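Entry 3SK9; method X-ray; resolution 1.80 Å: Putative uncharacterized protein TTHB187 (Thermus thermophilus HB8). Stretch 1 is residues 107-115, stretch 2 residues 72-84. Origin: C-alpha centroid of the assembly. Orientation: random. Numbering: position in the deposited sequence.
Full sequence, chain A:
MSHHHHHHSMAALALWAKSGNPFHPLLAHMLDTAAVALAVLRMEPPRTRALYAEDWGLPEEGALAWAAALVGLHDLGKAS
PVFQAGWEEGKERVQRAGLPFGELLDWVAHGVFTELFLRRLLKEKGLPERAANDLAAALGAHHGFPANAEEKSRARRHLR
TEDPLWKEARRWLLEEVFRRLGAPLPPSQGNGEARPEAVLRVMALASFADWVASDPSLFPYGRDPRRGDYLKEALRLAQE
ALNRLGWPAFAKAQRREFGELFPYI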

# COMPACT_ATOMS: atom_id res chain seq x y z
N TRP A 107 -19.90 -11.73 -2.20
CA TRP A 107 -18.96 -10.83 -1.53
C TRP A 107 -17.57 -11.44 -1.32
O TRP A 107 -17.39 -12.60 -0.95
CB TRP A 107 -19.49 -10.38 -0.16
CG TRP A 107 -18.47 -9.61 0.63
CD1 TRP A 107 -17.59 -10.10 1.54
CD2 TRP A 107 -18.20 -8.19 0.54
NE1 TRP A 107 -16.80 -9.09 2.04
CE2 TRP A 107 -17.15 -7.91 1.44
CE3 TRP A 107 -18.75 -7.14 -0.21
CZ2 TRP A 107 -16.64 -6.63 1.61
CZ3 TRP A 107 -18.24 -5.86 -0.03
CH2 TRP A 107 -17.19 -5.62 0.87
N VAL A 108 -16.57 -10.60 -1.51
CA VAL A 108 -15.20 -11.01 -1.37
C VAL A 108 -14.49 -9.75 -0.89
O VAL A 108 -14.87 -8.64 -1.27
CB VAL A 108 -14.70 -11.54 -2.73
CG1 VAL A 108 -14.87 -10.49 -3.75
CG2 VAL A 108 -13.27 -11.99 -2.67
N ALA A 109 -13.50 -9.91 -0.00
CA ALA A 109 -12.85 -8.77 0.65
C ALA A 109 -12.07 -8.02 -0.40
O ALA A 109 -11.60 -8.64 -1.35
CB ALA A 109 -11.89 -9.26 1.76
N HIS A 110 -11.91 -6.69 -0.26
CA HIS A 110 -11.16 -5.95 -1.28
C HIS A 110 -9.72 -6.43 -1.42
O HIS A 110 -9.14 -6.31 -2.49
CB HIS A 110 -11.19 -4.42 -1.04
CG HIS A 110 -10.38 -3.97 0.13
ND1 HIS A 110 -10.90 -3.87 1.40
CD2 HIS A 110 -9.09 -3.57 0.22
CE1 HIS A 110 -9.97 -3.44 2.23
NE2 HIS A 110 -8.86 -3.24 1.54
N GLY A 111 -9.15 -7.03 -0.37
CA GLY A 111 -7.76 -7.50 -0.45
C GLY A 111 -7.54 -8.63 -1.44
O GLY A 111 -6.43 -8.77 -2.01
N VAL A 112 -8.60 -9.39 -1.72
CA VAL A 112 -8.55 -10.43 -2.75
C VAL A 112 -8.35 -9.75 -4.10
O VAL A 112 -7.53 -10.19 -4.94
CB VAL A 112 -9.83 -11.28 -2.77
CG1 VAL A 112 -9.82 -12.27 -3.93
CG2 VAL A 112 -10.03 -12.02 -1.45
N PHE A 113 -9.11 -8.68 -4.34
CA PHE A 113 -8.90 -7.90 -5.58
C PHE A 113 -7.52 -7.28 -5.60
O PHE A 113 -6.85 -7.26 -6.65
CB PHE A 113 -9.94 -6.82 -5.75
CG PHE A 113 -11.33 -7.36 -6.06
CD1 PHE A 113 -11.75 -7.48 -7.37
CD2 PHE A 113 -12.17 -7.76 -5.05
CE1 PHE A 113 -13.03 -7.96 -7.66
CE2 PHE A 113 -13.45 -8.24 -5.33
CZ PHE A 113 -13.87 -8.34 -6.63
N THR A 114 -7.02 -6.80 -4.46
CA THR A 114 -5.68 -6.21 -4.49
C THR A 114 -4.71 -7.30 -4.95
O THR A 114 -3.83 -7.05 -5.80
CB THR A 114 -5.26 -5.71 -3.08
OG1 THR A 114 -6.10 -4.63 -2.70
CG2 THR A 114 -3.74 -5.25 -3.07
N GLU A 115 -4.83 -8.50 -4.40
CA GLU A 115 -3.89 -9.55 -4.78
C GLU A 115 -3.98 -9.86 -6.30
O GLU A 115 -2.96 -9.95 -6.98
CB GLU A 115 -4.08 -10.81 -3.93
CG GLU A 115 -3.20 -12.01 -4.40
CD GLU A 115 -3.43 -13.27 -3.60
OE1 GLU A 115 -4.24 -13.24 -2.66
OE2 GLU A 115 -2.78 -14.29 -3.91
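Stretch 2 (72-84) GLHDLGKASPVFQ

Three hydrogen bonds anchor stretch 2 to the helix of stretch 1. Thr114 supplies two of them through one hydroxyl: OG1 donates to His74 O at 2.9 Å and accepts from Gly77 N at 2.8 Å, so a single small side chain serves the backbone of a tight bend. That bend is a type I turn from Leu73 to Leu76, closed by Leu76 N to Leu73 O at 2.9 Å and followed by a short 3-10 segment through Lys78. In the third bond, His110 NE2 donates to Asp75 OD1 at 2.9 Å. The same carboxylate oxygen also accepts from His74 ND1 at 2.8 Å, while Asp75 OD2 forms a salt bridge with Lys78 NZ, again at 2.9 Å. Asp75 thus gathers two imidazoles and an ammonium group, and the lysine chain is drawn over the His110 ring, its CE lying 3.9 Å from the ring centroid, almost along the normal.

Gly77 marks the closest backbone approach, its CA 3.8 Å from Thr114 CA. A side chain here would point at the helix, and even a CB would clash with His110 O and Thr114 OG1; instead, Gly77 CA makes a CA-H...O contact with His110 O at 3.5 Å.

Beyond Gly77 the chain runs back toward the start of stretch 1, bringing Val82 and Phe83 alongside it, with a second 3-10 segment at Pro81 and Val82. Phe83, its CB directed toward stretch 1, is the aromatic centre of the packing. One face receives His110 CB, 3.7 Å from the ring centroid, and its edge meets the faces of Trp107 and Phe113 in offset edge-to-face pairs, with centroids 5.6 and 5.3 Å away. Val82 CG2 adds a looser apolar contact with Phe113 CZ at 4.4 Å.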

# COMPACT_ATOMS: atom_id res chain seq x y z
N GLY A 72 1.77 1.44 -0.44
CA GLY A 72 0.67 2.33 -0.83
C GLY A 72 -0.42 1.63 -1.65
O GLY A 72 -1.53 2.17 -1.80
N LEU A 73 -0.13 0.46 -2.21
CA LEU A 73 -1.09 -0.20 -3.11
C LEU A 73 -1.97 -1.17 -2.35
O LEU A 73 -2.78 -1.87 -2.97
CB LEU A 73 -0.38 -0.95 -4.23
CG LEU A 73 0.64 -0.09 -5.01
CD1 LEU A 73 1.44 -1.01 -5.87
CD2 LEU A 73 -0.08 0.97 -5.81
N HIS A 74 -1.84 -1.23 -1.02
CA HIS A 74 -2.64 -2.18 -0.20
C HIS A 74 -4.13 -2.15 -0.54
O HIS A 74 -4.78 -3.19 -0.57
CB HIS A 74 -2.42 -1.82 1.29
CG HIS A 74 -3.06 -2.74 2.31
ND1 HIS A 74 -4.32 -2.50 2.83
CD2 HIS A 74 -2.58 -3.82 2.97
CE1 HIS A 74 -4.59 -3.39 3.76
NE2 HIS A 74 -3.56 -4.22 3.86
N ASP A 75 -4.71 -0.97 -0.77
CA ASP A 75 -6.16 -0.88 -1.00
C ASP A 75 -6.50 -0.67 -2.46
O ASP A 75 -7.60 -0.20 -2.78
CB ASP A 75 -6.81 0.23 -0.13
CG ASP A 75 -7.06 -0.21 1.32
OD1 ASP A 75 -6.64 -1.33 1.75
OD2 ASP A 75 -7.69 0.58 2.05
N LEU A 76 -5.58 -1.03 -3.36
CA LEU A 76 -5.85 -0.91 -4.78
C LEU A 76 -7.09 -1.75 -5.19
O LEU A 76 -7.83 -1.40 -6.13
CB LEU A 76 -4.62 -1.34 -5.59
CG LEU A 76 -4.84 -1.21 -7.09
CD1 LEU A 76 -5.03 0.27 -7.43
CD2 LEU A 76 -3.62 -1.80 -7.88
N GLY A 77 -7.35 -2.82 -4.45
CA GLY A 77 -8.53 -3.65 -4.68
C GLY A 77 -9.87 -2.90 -4.63
O GLY A 77 -10.87 -3.39 -5.15
N LYS A 78 -9.89 -1.72 -4.00
CA LYS A 78 -11.13 -0.89 -3.94
C LYS A 78 -11.47 -0.22 -5.25
O LYS A 78 -12.58 0.32 -5.42
CB LYS A 78 -11.03 0.16 -2.83
CG LYS A 78 -11.11 -0.46 -1.44
CD LYS A 78 -11.28 0.60 -0.38
CE LYS A 78 -11.17 0.04 1.03
NZ LYS A 78 -10.57 1.04 1.95
N ALA A 79 -10.53 -0.26 -6.19
CA ALA A 79 -10.71 0.35 -7.50
C ALA A 79 -11.46 -0.62 -8.42
O ALA A 79 -10.94 -1.06 -9.45
CB ALA A 79 -9.37 0.71 -8.11
N SER A 80 -12.71 -0.87 -8.04
CA SER A 80 -13.60 -1.79 -8.73
C SER A 80 -15.05 -1.37 -8.41
O SER A 80 -15.32 -0.86 -7.33
CB SER A 80 -13.34 -3.20 -8.17
OG SER A 80 -14.37 -4.09 -8.61
N PRO A 81 -16.00 -1.61 -9.33
CA PRO A 81 -17.37 -1.13 -9.07
C PRO A 81 -17.96 -1.78 -7.81
O PRO A 81 -18.77 -1.17 -7.14
CB PRO A 81 -18.17 -1.59 -10.30
CG PRO A 81 -17.20 -1.97 -11.35
CD PRO A 81 -15.81 -2.16 -10.68
N VAL A 82 -17.56 -3.00 -7.51
CA VAL A 82 -17.99 -3.71 -6.32
C VAL A 82 -17.85 -2.89 -5.02
O VAL A 82 -18.67 -2.99 -4.10
CB VAL A 82 -17.17 -5.02 -6.18
CG1 VAL A 82 -17.29 -5.58 -4.81
CG2 VAL A 82 -17.61 -6.03 -7.24
N PHE A 83 -16.81 -2.07 -4.93
CA PHE A 83 -16.56 -1.28 -3.70
C PHE A 83 -16.88 0.24 -3.84
O PHE A 83 -16.49 1.03 -2.99
CB PHE A 83 -15.10 -1.46 -3.26
CG PHE A 83 -14.70 -2.90 -3.09
CD1 PHE A 83 -13.96 -3.55 -4.07
CD2 PHE A 83 -15.14 -3.62 -1.98
CE1 PHE A 83 -13.63 -4.88 -3.92
CE2 PHE A 83 -14.83 -4.96 -1.82
CZ PHE A 83 -14.08 -5.60 -2.79
N GLN A 84 -17.59 0.63 -4.90
CA GLN A 84 -17.85 2.03 -5.13
C GLN A 84 -19.36 2.18 -5.34
O GLN A 84 -20.06 1.20 -5.55
CB GLN A 84 -17.07 2.49 -6.37
CG GLN A 84 -15.54 2.30 -6.22
CD GLN A 84 -14.94 3.22 -5.16
OE1 GLN A 84 -15.48 4.30 -4.90
NE2 GLN A 84 -13.81 2.81 -4.55